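Local structure of major capsid protein (Norovirus Hu/GI.7/TCH-060/USA/2003, 4P25) at residues 39-44 against 174-179; 65-70 against 78-83; 258-263 against 290-295. The protein builds the norovirus capsid, and its protruding domain binds histo-blood group antigen glycans such as Lewis Y. One frame throughout, in Å; residues are numbered along the deposited sequence.

The three contacts are spread along the P domain. Contact 3 (258-263 against 290-295) lies in the sheet of the P1 part, and contact 2 (65-70 against 78-83) in the P2 sheet. Their centres are about 40 Å apart, on opposite sides of the chain's centre. Contact 1 (39-44 against 174-179) joins two loops between them, with centres about 20 Å from contact 2 and about 24 Å from contact 3. Contact 2 is in the same sheet as glycan-pocket residues such as Asp108, Arg127 and Trp161. It does not touch the glycan: the side chain of Ile67 lies about 14 Å from a bound galactose and a bound fucose.

Contact 1 (39-44 against 174-179); sequences VVQFQN and WKIPSY
Ile176 pushes its side chain against the backbone of Gln41 and Phe42. Two loops of the norovirus P domain, neither in regular helix or strand, run past each other here. CG1 of Ile176 stands between its backbone N and carbonyl carbon (chi1 59°). This torsion, with an extended chi2, turns CG2 and CD1 to the same carbonyl. Ile176 CG2 is 3.3 Å from Gln41 O, and Ile176 CD1 is 3.4 Å from Gln41 O. The same oxygen takes a hydrogen bond from Gln43 NE2 at 3.0 Å, with an N-H...O angle of 152°. That donor comes from above the carbonyl plane. The bend in the Gln43 chain beyond CG brings the amide back over the Gln41 carbonyl. Gln43 OE1 and Gln41 NE2 in turn clamp Ala190 through its N and its O.

Phe42 meets the other loop with its ring edge. Its CE1 lies 3.4 Å from Trp174 O, near the ring plane, while Val40 CB sits over one face near the rim. Val40 CG1 touches the edge of the indole, 3.9 Å from Trp174 CE3. Arg22 adds a cation-pi contact to Phe42, and Tyr204 meets Trp174 edge-to-face.

A water links the two backbones. It accepts from Gln41 N at 2.8 Å and donates to Trp174 O at 2.8 Å. At the far end Tyr179 closes the contact, its ring plane 69° from the Gln43 amide. Tyr179 OH rests 3.5 Å from Gln43 CG.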
loop_
_atom_site.group_PDB
_atom_site.type_symbol
_atom_site.label_atom_id
_atom_site.label_comp_id
_atom_site.label_asym_id
_atom_site.label_seq_id
_atom_site.Cartn_x
_atom_site.Cartn_y
_atom_site.Cartn_z
ATOM N N VAL A 39 -13.059 -23.894 4.361
ATOM C CA VAL A 39 -13.492 -22.697 5.074
ATOM C C VAL A 39 -12.271 -21.885 5.489
ATOM O O VAL A 39 -11.285 -22.450 5.962
ATOM C CB VAL A 39 -14.291 -23.076 6.347
ATOM C CG1 VAL A 39 -14.634 -21.842 7.166
ATOM C CG2 VAL A 39 -15.549 -23.841 5.978
ATOM N N VAL A 40 -12.322 -20.569 5.291
ATOM C CA VAL A 40 -11.253 -19.691 5.767
ATOM C C VAL A 40 -11.796 -18.674 6.765
ATOM O O VAL A 40 -13.006 -18.468 6.863
ATOM C CB VAL A 40 -10.520 -18.958 4.613
ATOM C CG1 VAL A 40 -9.881 -19.969 3.656
ATOM C CG2 VAL A 40 -11.466 -18.002 3.875
ATOM N N GLN A 41 -10.894 -18.046 7.510
ATOM C CA GLN A 41 -11.313 -17.071 8.505
ATOM C C GLN A 41 -10.296 -15.940 8.608
ATOM O O GLN A 41 -9.915 -15.525 9.706
ATOM C CB GLN A 41 -11.517 -17.743 9.869
ATOM C CG GLN A 41 -12.379 -16.908 10.801
ATOM C CD GLN A 41 -12.518 -17.490 12.190
ATOM O OE1 GLN A 41 -12.016 -18.577 12.481
ATOM N NE2 GLN A 41 -13.208 -16.764 13.060
ATOM N N PHE A 42 -9.856 -15.448 7.454
ATOM C CA PHE A 42 -8.883 -14.360 7.402
ATOM C C PHE A 42 -9.375 -13.184 8.236
ATOM O O PHE A 42 -10.581 -12.905 8.271
ATOM C CB PHE A 42 -8.639 -13.926 5.950
ATOM C CG PHE A 42 -8.205 -15.046 5.036
ATOM C CD1 PHE A 42 -7.495 -16.134 5.523
ATOM C CD2 PHE A 42 -8.500 -14.999 3.680
ATOM C CE1 PHE A 42 -7.097 -17.163 4.676
ATOM C CE2 PHE A 42 -8.101 -16.023 2.827
ATOM C CZ PHE A 42 -7.398 -17.103 3.330
ATOM N N GLN A 43 -8.453 -12.510 8.918
ATOM C CA GLN A 43 -8.802 -11.364 9.762
ATOM C C GLN A 43 -8.500 -10.035 9.087
ATOM O O GLN A 43 -9.025 -8.999 9.483
ATOM C CB GLN A 43 -8.085 -11.454 11.111
ATOM C CG GLN A 43 -8.571 -12.630 11.937
ATOM C CD GLN A 43 -10.056 -12.550 12.198
ATOM O OE1 GLN A 43 -10.543 -11.558 12.746
ATOM N NE2 GLN A 43 -10.788 -13.587 11.805
ATOM N N ASN A 44 -7.650 -10.079 8.068
ATOM C CA ASN A 44 -7.434 -8.931 7.201
ATOM C C ASN A 44 -8.129 -9.129 5.856
ATOM O O ASN A 44 -8.481 -10.258 5.490
ATOM C CB ASN A 44 -5.937 -8.652 7.038
ATOM C CG ASN A 44 -5.331 -8.030 8.281
ATOM O OD1 ASN A 44 -5.990 -7.244 8.970
ATOM N ND2 ASN A 44 -4.086 -8.382 8.584
ATOM N N TRP A 174 -2.921 -20.157 4.554
ATOM C CA TRP A 174 -4.380 -20.133 4.611
ATOM C C TRP A 174 -4.897 -20.133 6.053
ATOM O O TRP A 174 -6.088 -19.938 6.296
ATOM C CB TRP A 174 -4.957 -21.314 3.821
ATOM C CG TRP A 174 -4.627 -21.245 2.361
ATOM C CD1 TRP A 174 -3.400 -21.426 1.787
ATOM C CD2 TRP A 174 -5.532 -20.971 1.289
ATOM N NE1 TRP A 174 -3.486 -21.276 0.426
ATOM C CE2 TRP A 174 -4.787 -20.997 0.093
ATOM C CE3 TRP A 174 -6.903 -20.702 1.222
ATOM C CZ2 TRP A 174 -5.367 -20.770 -1.154
ATOM C CZ3 TRP A 174 -7.474 -20.476 -0.014
ATOM C CH2 TRP A 174 -6.710 -20.512 -1.185
ATOM N N LYS A 175 -3.992 -20.345 7.004
ATOM C CA LYS A 175 -4.341 -20.320 8.425
ATOM C C LYS A 175 -4.249 -18.904 9.013
ATOM O O LYS A 175 -3.573 -18.041 8.463
ATOM C CB LYS A 175 -3.411 -21.248 9.205
ATOM C CG LYS A 175 -3.569 -22.713 8.833
ATOM C CD LYS A 175 -2.663 -23.596 9.664
ATOM C CE LYS A 175 -3.021 -25.063 9.492
ATOM N NZ LYS A 175 -2.076 -25.940 10.229
ATOM N N ILE A 176 -4.948 -18.689 10.125
ATOM C CA ILE A 176 -4.824 -17.448 10.880
ATOM C C ILE A 176 -4.220 -17.712 12.268
ATOM O O ILE A 176 -4.178 -18.862 12.715
ATOM C CB ILE A 176 -6.186 -16.715 11.046
ATOM C CG1 ILE A 176 -7.201 -17.604 11.773
ATOM C CG2 ILE A 176 -6.688 -16.218 9.699
ATOM C CD1 ILE A 176 -8.328 -16.821 12.429
ATOM N N PRO A 177 -3.726 -16.658 12.938
ATOM C CA PRO A 177 -3.144 -16.875 14.263
ATOM C C PRO A 177 -4.196 -17.139 15.328
ATOM O O PRO A 177 -5.389 -16.936 15.098
ATOM C CB PRO A 177 -2.469 -15.526 14.572
ATOM C CG PRO A 177 -2.346 -14.829 13.255
ATOM C CD PRO A 177 -3.530 -15.271 12.480
ATOM N N SER A 178 -3.733 -17.611 16.484
ATOM C CA SER A 178 -4.494 -17.536 17.718
ATOM C C SER A 178 -4.065 -16.233 18.374
ATOM O O SER A 178 -2.880 -16.024 18.616
ATOM C CB SER A 178 -4.140 -18.704 18.632
ATOM O OG SER A 178 -4.661 -18.496 19.933
ATOM N N TYR A 179 -5.015 -15.349 18.652
ATOM C CA TYR A 179 -4.667 -14.011 19.126
ATOM C C TYR A 179 -4.485 -13.967 20.633
ATOM O O TYR A 179 -4.095 -12.949 21.211
ATOM C CB TYR A 179 -5.679 -12.981 18.626
ATOM C CG TYR A 179 -5.593 -12.803 17.125
ATOM C CD1 TYR A 179 -4.824 -11.793 16.571
ATOM C CD2 TYR A 179 -6.248 -13.676 16.261
ATOM C CE1 TYR A 179 -4.729 -11.636 15.192
ATOM C CE2 TYR A 179 -6.154 -13.530 14.883
ATOM C CZ TYR A 179 -5.390 -12.510 14.353
ATOM O OH TYR A 179 -5.293 -12.349 12.992
HETATM O O HOH W 1 -8.333 -19.175 7.826
#

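Contact 2 (65-70 against 78-83); sequences ARIRGK and KGLNLT
Asn81 N gives a hydrogen bond to Lys70 O at 2.8 Å, nearly straight at 170°. Lys70 N returns one to Asn81 O at 2.9 Å, so the two residues form an antiparallel hydrogen-bonded pair of a beta hairpin. Further along, Thr83 N bonds to Arg68 O at 3.0 Å. Between these bonds lies the non-hydrogen-bonded pair Gly69 and Leu82, whose CA atoms are only 4.0 Å apart. The strands cross steeply, with N-to-C directions 111° apart, and the bare Gly69 lets them come this near.

Arg68, Lys70, Asn81 and Thr83 point to one face. Arg68 is extended, and its CG passes 3.5 Å from Thr83 OG1 on the way to a salt bridge with Asp154. Lys70 bends at its last torsion (chi4 46°). Its NZ reaches a water at 2.7 Å, and that water donates to Thr83 OG1. On the other side of the hairpin Ile67 CG2 rests against two leucine tips, Leu80 CD1 at 3.9 Å and Leu82 CD2 at 3.8 Å. At the start of the hairpin Arg66 packs on Ala25 of the second subunit.

Strand 66-73 lies between strand 154-163 and strand 78-83 in the six-stranded antiparallel P2 sheet. Strand 78-83 pairs on its other side with strand 142-144.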
loop_
_atom_site.group_PDB
_atom_site.type_symbol
_atom_site.label_atom_id
_atom_site.label_comp_id
_atom_site.label_asym_id
_atom_site.label_seq_id
_atom_site.Cartn_x
_atom_site.Cartn_y
_atom_site.Cartn_z
ATOM N N ALA A 65 -0.444 -5.830 7.261
ATOM C CA ALA A 65 0.612 -6.680 7.846
ATOM C C ALA A 65 1.782 -5.874 8.400
ATOM O O ALA A 65 2.950 -6.172 8.125
ATOM C CB ALA A 65 1.102 -7.737 6.847
ATOM N N ARG A 66 1.458 -4.857 9.190
ATOM C CA ARG A 66 2.472 -4.039 9.831
ATOM C C ARG A 66 2.310 -4.111 11.336
ATOM O O ARG A 66 1.243 -4.478 11.837
ATOM C CB ARG A 66 2.393 -2.601 9.330
ATOM C CG ARG A 66 2.538 -2.523 7.816
ATOM C CD ARG A 66 2.650 -1.107 7.355
ATOM N NE ARG A 66 3.955 -0.550 7.679
ATOM C CZ ARG A 66 4.242 0.746 7.641
ATOM N NH1 ARG A 66 3.304 1.626 7.303
ATOM N NH2 ARG A 66 5.460 1.164 7.955
ATOM N N ILE A 67 3.393 -3.802 12.047
ATOM C CA ILE A 67 3.432 -3.885 13.500
ATOM C C ILE A 67 4.146 -2.662 14.048
ATOM O O ILE A 67 5.142 -2.200 13.477
ATOM C CB ILE A 67 4.184 -5.152 13.974
ATOM C CG1 ILE A 67 3.484 -6.422 13.480
ATOM C CG2 ILE A 67 4.284 -5.191 15.495
ATOM C CD1 ILE A 67 4.218 -7.698 13.831
ATOM N N ARG A 68 3.630 -2.124 15.146
ATOM C CA ARG A 68 4.317 -1.051 15.850
ATOM C C ARG A 68 4.241 -1.316 17.343
ATOM O O ARG A 68 3.227 -1.798 17.848
ATOM C CB ARG A 68 3.709 0.314 15.513
ATOM C CG ARG A 68 4.504 1.483 16.089
ATOM C CD ARG A 68 3.988 2.810 15.570
ATOM N NE ARG A 68 4.736 3.945 16.115
ATOM C CZ ARG A 68 4.678 5.181 15.626
ATOM N NH1 ARG A 68 3.917 5.447 14.564
ATOM N NH2 ARG A 68 5.389 6.154 16.182
ATOM N N GLY A 69 5.319 -1.007 18.049
ATOM C CA GLY A 69 5.320 -1.184 19.487
ATOM C C GLY A 69 6.585 -0.689 20.143
ATOM O O GLY A 69 7.548 -0.296 19.483
ATOM N N LYS A 70 6.570 -0.706 21.467
ATOM C CA LYS A 70 7.727 -0.297 22.246
ATOM C C LYS A 70 8.454 -1.500 22.819
ATOM O O LYS A 70 7.845 -2.374 23.437
ATOM C CB LYS A 70 7.299 0.663 23.351
ATOM C CG LYS A 70 6.824 1.982 22.785
ATOM C CD LYS A 70 6.128 2.854 23.807
ATOM C CE LYS A 70 5.766 4.182 23.173
ATOM N NZ LYS A 70 5.140 4.006 21.830
ATOM N N LYS A 78 13.836 -9.759 24.589
ATOM C CA LYS A 78 12.956 -8.617 24.343
ATOM C C LYS A 78 11.540 -8.959 23.892
ATOM O O LYS A 78 11.252 -10.073 23.458
ATOM C CB LYS A 78 13.587 -7.700 23.302
ATOM C CG LYS A 78 14.931 -7.137 23.709
ATOM C CD LYS A 78 14.785 -6.357 24.995
ATOM C CE LYS A 78 15.903 -5.358 25.166
ATOM N NZ LYS A 78 17.192 -6.015 25.481
ATOM N N GLY A 79 10.661 -7.966 23.990
ATOM C CA GLY A 79 9.315 -8.071 23.457
ATOM C C GLY A 79 8.841 -6.707 22.995
ATOM O O GLY A 79 9.539 -5.709 23.195
ATOM N N LEU A 80 7.672 -6.659 22.365
ATOM C CA LEU A 80 7.047 -5.391 21.993
ATOM C C LEU A 80 5.739 -5.198 22.737
ATOM O O LEU A 80 4.883 -6.089 22.741
ATOM C CB LEU A 80 6.740 -5.343 20.491
ATOM C CG LEU A 80 7.832 -5.121 19.454
ATOM C CD1 LEU A 80 7.175 -4.941 18.087
ATOM C CD2 LEU A 80 8.692 -3.912 19.798
ATOM N N ASN A 81 5.587 -4.035 23.367
ATOM C CA ASN A 81 4.293 -3.607 23.865
ATOM C C ASN A 81 3.629 -2.859 22.726
ATOM O O ASN A 81 4.051 -1.762 22.359
ATOM C CB ASN A 81 4.433 -2.708 25.093
ATOM C CG ASN A 81 4.764 -3.481 26.359
ATOM O OD1 ASN A 81 5.641 -3.086 27.128
ATOM N ND2 ASN A 81 4.059 -4.584 26.583
ATOM N N LEU A 82 2.603 -3.469 22.154
ATOM C CA LEU A 82 2.035 -2.992 20.893
ATOM C C LEU A 82 1.293 -1.663 21.008
ATOM O O LEU A 82 0.679 -1.367 22.031
ATOM C CB LEU A 82 1.103 -4.050 20.298
ATOM C CG LEU A 82 1.730 -5.410 19.976
ATOM C CD1 LEU A 82 0.685 -6.397 19.453
ATOM C CD2 LEU A 82 2.887 -5.251 18.988
ATOM N N THR A 83 1.378 -0.858 19.950
ATOM C CA THR A 83 0.506 0.296 19.779
ATOM C C THR A 83 -0.188 0.172 18.428
ATOM O O THR A 83 0.124 -0.729 17.651
ATOM C CB THR A 83 1.291 1.627 19.802
ATOM O OG1 THR A 83 2.191 1.683 18.686
ATOM C CG2 THR A 83 2.079 1.768 21.105
HETATM O O HOH W 2 0.973 -3.002 15.950
HETATM O O HOH W 3 4.936 2.325 19.714
#

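Contact 3 (258-263 against 290-295); sequences EFKLYP and SWVSRY
Lys260 faces Val292 with their CA atoms 8.6 Å apart, and Tyr262 faces Arg294 at a CA-CA distance of 8.5 Å, so side chains must bridge the backbones. The setting is the antiparallel sheet of the P1 part of the P domain. Strands 255-262 and 285-292 both pair with strand 242-248, one on each side of it, through backbone bonds such as Leu261 to Ala243 and Ser290 to Leu244, and the contact reaches across that middle strand.

Lys260 carries the contact. Its chain bends at chi3 (75°), which turns the amino group toward the loop that follows strand 285-292. NZ donates to Arg294 O at 2.8 Å, arriving well above the carbonyl plane, 52° out of it. Lys260 CE also packs against the loop backbone, 3.8 Å from Arg294 O and 4.0 Å from Ser293 O. A weak hydrogen bond of 3.2 Å runs from Lys260 NZ to Tyr262 OH.

Tyr262 brings its hydroxyl tip to the same place. Its OH stands 3.7 Å from Arg294 O, which lies near the ring plane at the edge. Glu200 completes the cluster, one carboxylate oxygen in a salt bridge with Lys260 NZ and the other bonded to Tyr262 OH. Lys260 NZ also bonds to Tyr296 O. The buried ammonium thus has a carboxylate and two backbone carbonyls around it, which would favour its charged form.

The CB of Arg294 points away from segment 258-263. Arg294 CG lies over the Tyr295 ring, 3.9 Å above its centre.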
loop_
_atom_site.group_PDB
_atom_site.type_symbol
_atom_site.label_atom_id
_atom_site.label_comp_id
_atom_site.label_asym_id
_atom_site.label_seq_id
_atom_site.Cartn_x
_atom_site.Cartn_y
_atom_site.Cartn_z
ATOM N N GLU A 258 -18.431 -14.032 -15.038
ATOM C CA GLU A 258 -19.379 -13.558 -14.031
ATOM C C GLU A 258 -18.951 -13.966 -12.638
ATOM O O GLU A 258 -18.527 -15.104 -12.424
ATOM C CB GLU A 258 -20.747 -14.214 -14.233
ATOM C CG GLU A 258 -21.374 -14.066 -15.579
ATOM C CD GLU A 258 -22.856 -14.359 -15.523
ATOM O OE1 GLU A 258 -23.254 -15.401 -14.956
ATOM O OE2 GLU A 258 -23.626 -13.526 -16.028
ATOM N N PHE A 259 -19.118 -13.054 -11.686
ATOM C CA PHE A 259 -18.778 -13.309 -10.290
ATOM C C PHE A 259 -19.881 -12.756 -9.393
ATOM O O PHE A 259 -20.581 -11.822 -9.778
ATOM C CB PHE A 259 -17.444 -12.634 -9.934
ATOM C CG PHE A 259 -16.254 -13.192 -10.671
ATOM C CD1 PHE A 259 -16.010 -12.846 -11.991
ATOM C CD2 PHE A 259 -15.367 -14.044 -10.034
ATOM C CE1 PHE A 259 -14.915 -13.355 -12.671
ATOM C CE2 PHE A 259 -14.267 -14.554 -10.707
ATOM C CZ PHE A 259 -14.040 -14.209 -12.028
ATOM N N LYS A 260 -20.050 -13.329 -8.205
ATOM C CA LYS A 260 -20.967 -12.748 -7.229
ATOM C C LYS A 260 -20.225 -12.194 -6.024
ATOM O O LYS A 260 -19.375 -12.860 -5.433
ATOM C CB LYS A 260 -22.056 -13.740 -6.802
ATOM C CG LYS A 260 -23.159 -13.878 -7.840
ATOM C CD LYS A 260 -23.936 -15.185 -7.709
ATOM C CE LYS A 260 -24.905 -15.175 -6.539
ATOM N NZ LYS A 260 -25.542 -16.514 -6.360
ATOM N N LEU A 261 -20.550 -10.951 -5.687
ATOM C CA LEU A 261 -19.993 -10.280 -4.525
ATOM C C LEU A 261 -21.059 -10.235 -3.435
ATOM O O LEU A 261 -22.115 -9.624 -3.613
ATOM C CB LEU A 261 -19.544 -8.871 -4.908
ATOM C CG LEU A 261 -19.123 -7.898 -3.805
ATOM C CD1 LEU A 261 -17.887 -8.393 -3.071
ATOM C CD2 LEU A 261 -18.891 -6.517 -4.398
ATOM N N TYR A 262 -20.778 -10.894 -2.316
ATOM C CA TYR A 262 -21.763 -11.036 -1.246
ATOM C C TYR A 262 -21.635 -9.917 -0.214
ATOM O O TYR A 262 -20.539 -9.395 0.002
ATOM C CB TYR A 262 -21.617 -12.405 -0.581
ATOM C CG TYR A 262 -22.162 -13.539 -1.418
ATOM C CD1 TYR A 262 -23.482 -13.942 -1.285
ATOM C CD2 TYR A 262 -21.365 -14.200 -2.343
ATOM C CE1 TYR A 262 -23.994 -14.972 -2.038
ATOM C CE2 TYR A 262 -21.870 -15.233 -3.109
ATOM C CZ TYR A 262 -23.189 -15.617 -2.949
ATOM O OH TYR A 262 -23.724 -16.648 -3.692
ATOM N N PRO A 263 -22.761 -9.536 0.413
ATOM C CA PRO A 263 -22.799 -8.424 1.369
ATOM C C PRO A 263 -21.799 -8.550 2.524
ATOM O O PRO A 263 -21.304 -7.530 3.004
ATOM C CB PRO A 263 -24.245 -8.459 1.882
ATOM C CG PRO A 263 -25.016 -9.027 0.727
ATOM C CD PRO A 263 -24.109 -10.088 0.170
ATOM N N SER A 290 -25.366 -5.734 -11.715
ATOM C CA SER A 290 -26.688 -5.600 -11.105
ATOM C C SER A 290 -26.783 -6.328 -9.769
ATOM O O SER A 290 -25.939 -7.163 -9.438
ATOM C CB SER A 290 -27.770 -6.136 -12.046
ATOM O OG SER A 290 -27.633 -7.536 -12.222
ATOM N N TRP A 291 -27.816 -5.992 -9.003
ATOM C CA TRP A 291 -28.143 -6.728 -7.793
ATOM C C TRP A 291 -28.921 -7.979 -8.164
ATOM O O TRP A 291 -29.840 -7.932 -8.989
ATOM C CB TRP A 291 -28.962 -5.860 -6.835
ATOM C CG TRP A 291 -28.183 -4.719 -6.251
ATOM C CD1 TRP A 291 -28.252 -3.405 -6.615
ATOM C CD2 TRP A 291 -27.213 -4.796 -5.200
ATOM N NE1 TRP A 291 -27.385 -2.658 -5.852
ATOM C CE2 TRP A 291 -26.736 -3.487 -4.978
ATOM C CE3 TRP A 291 -26.703 -5.842 -4.427
ATOM C CZ2 TRP A 291 -25.772 -3.200 -4.009
ATOM C CZ3 TRP A 291 -25.748 -5.556 -3.468
ATOM C CH2 TRP A 291 -25.292 -4.245 -3.267
ATOM N N VAL A 292 -28.544 -9.106 -7.572
ATOM C CA VAL A 292 -29.216 -10.369 -7.862
ATOM C C VAL A 292 -29.572 -11.107 -6.579
ATOM O O VAL A 292 -29.082 -10.772 -5.495
ATOM C CB VAL A 292 -28.356 -11.290 -8.752
ATOM C CG1 VAL A 292 -28.042 -10.616 -10.082
ATOM C CG2 VAL A 292 -27.075 -11.698 -8.032
ATOM N N SER A 293 -30.422 -12.116 -6.702
ATOM C CA SER A 293 -30.815 -12.894 -5.541
ATOM C C SER A 293 -29.697 -13.835 -5.115
ATOM O O SER A 293 -28.740 -14.068 -5.857
ATOM C CB SER A 293 -32.084 -13.688 -5.824
ATOM O OG SER A 293 -31.821 -14.734 -6.734
ATOM N N ARG A 294 -29.840 -14.372 -3.912
ATOM C CA ARG A 294 -28.836 -15.231 -3.305
ATOM C C ARG A 294 -28.496 -16.446 -4.161
ATOM O O ARG A 294 -27.344 -16.882 -4.206
ATOM C CB ARG A 294 -29.307 -15.670 -1.914
ATOM C CG ARG A 294 -28.379 -16.640 -1.224
ATOM C CD ARG A 294 -28.278 -16.373 0.281
ATOM N NE ARG A 294 -27.038 -16.939 0.814
ATOM C CZ ARG A 294 -26.892 -17.497 2.016
ATOM N NH1 ARG A 294 -27.922 -17.589 2.845
ATOM N NH2 ARG A 294 -25.712 -17.988 2.365
ATOM N N TYR A 295 -29.493 -16.987 -4.856
ATOM C CA TYR A 295 -29.278 -18.205 -5.636
ATOM C C TYR A 295 -29.237 -17.992 -7.140
ATOM O O TYR A 295 -29.430 -18.930 -7.914
ATOM C CB TYR A 295 -30.290 -19.280 -5.255
ATOM C CG TYR A 295 -30.101 -19.710 -3.830
ATOM C CD1 TYR A 295 -28.959 -20.403 -3.450
ATOM C CD2 TYR A 295 -31.037 -19.397 -2.857
ATOM C CE1 TYR A 295 -28.761 -20.786 -2.145
ATOM C CE2 TYR A 295 -30.849 -19.780 -1.546
ATOM C CZ TYR A 295 -29.710 -20.475 -1.197
ATOM O OH TYR A 295 -29.519 -20.858 0.110
#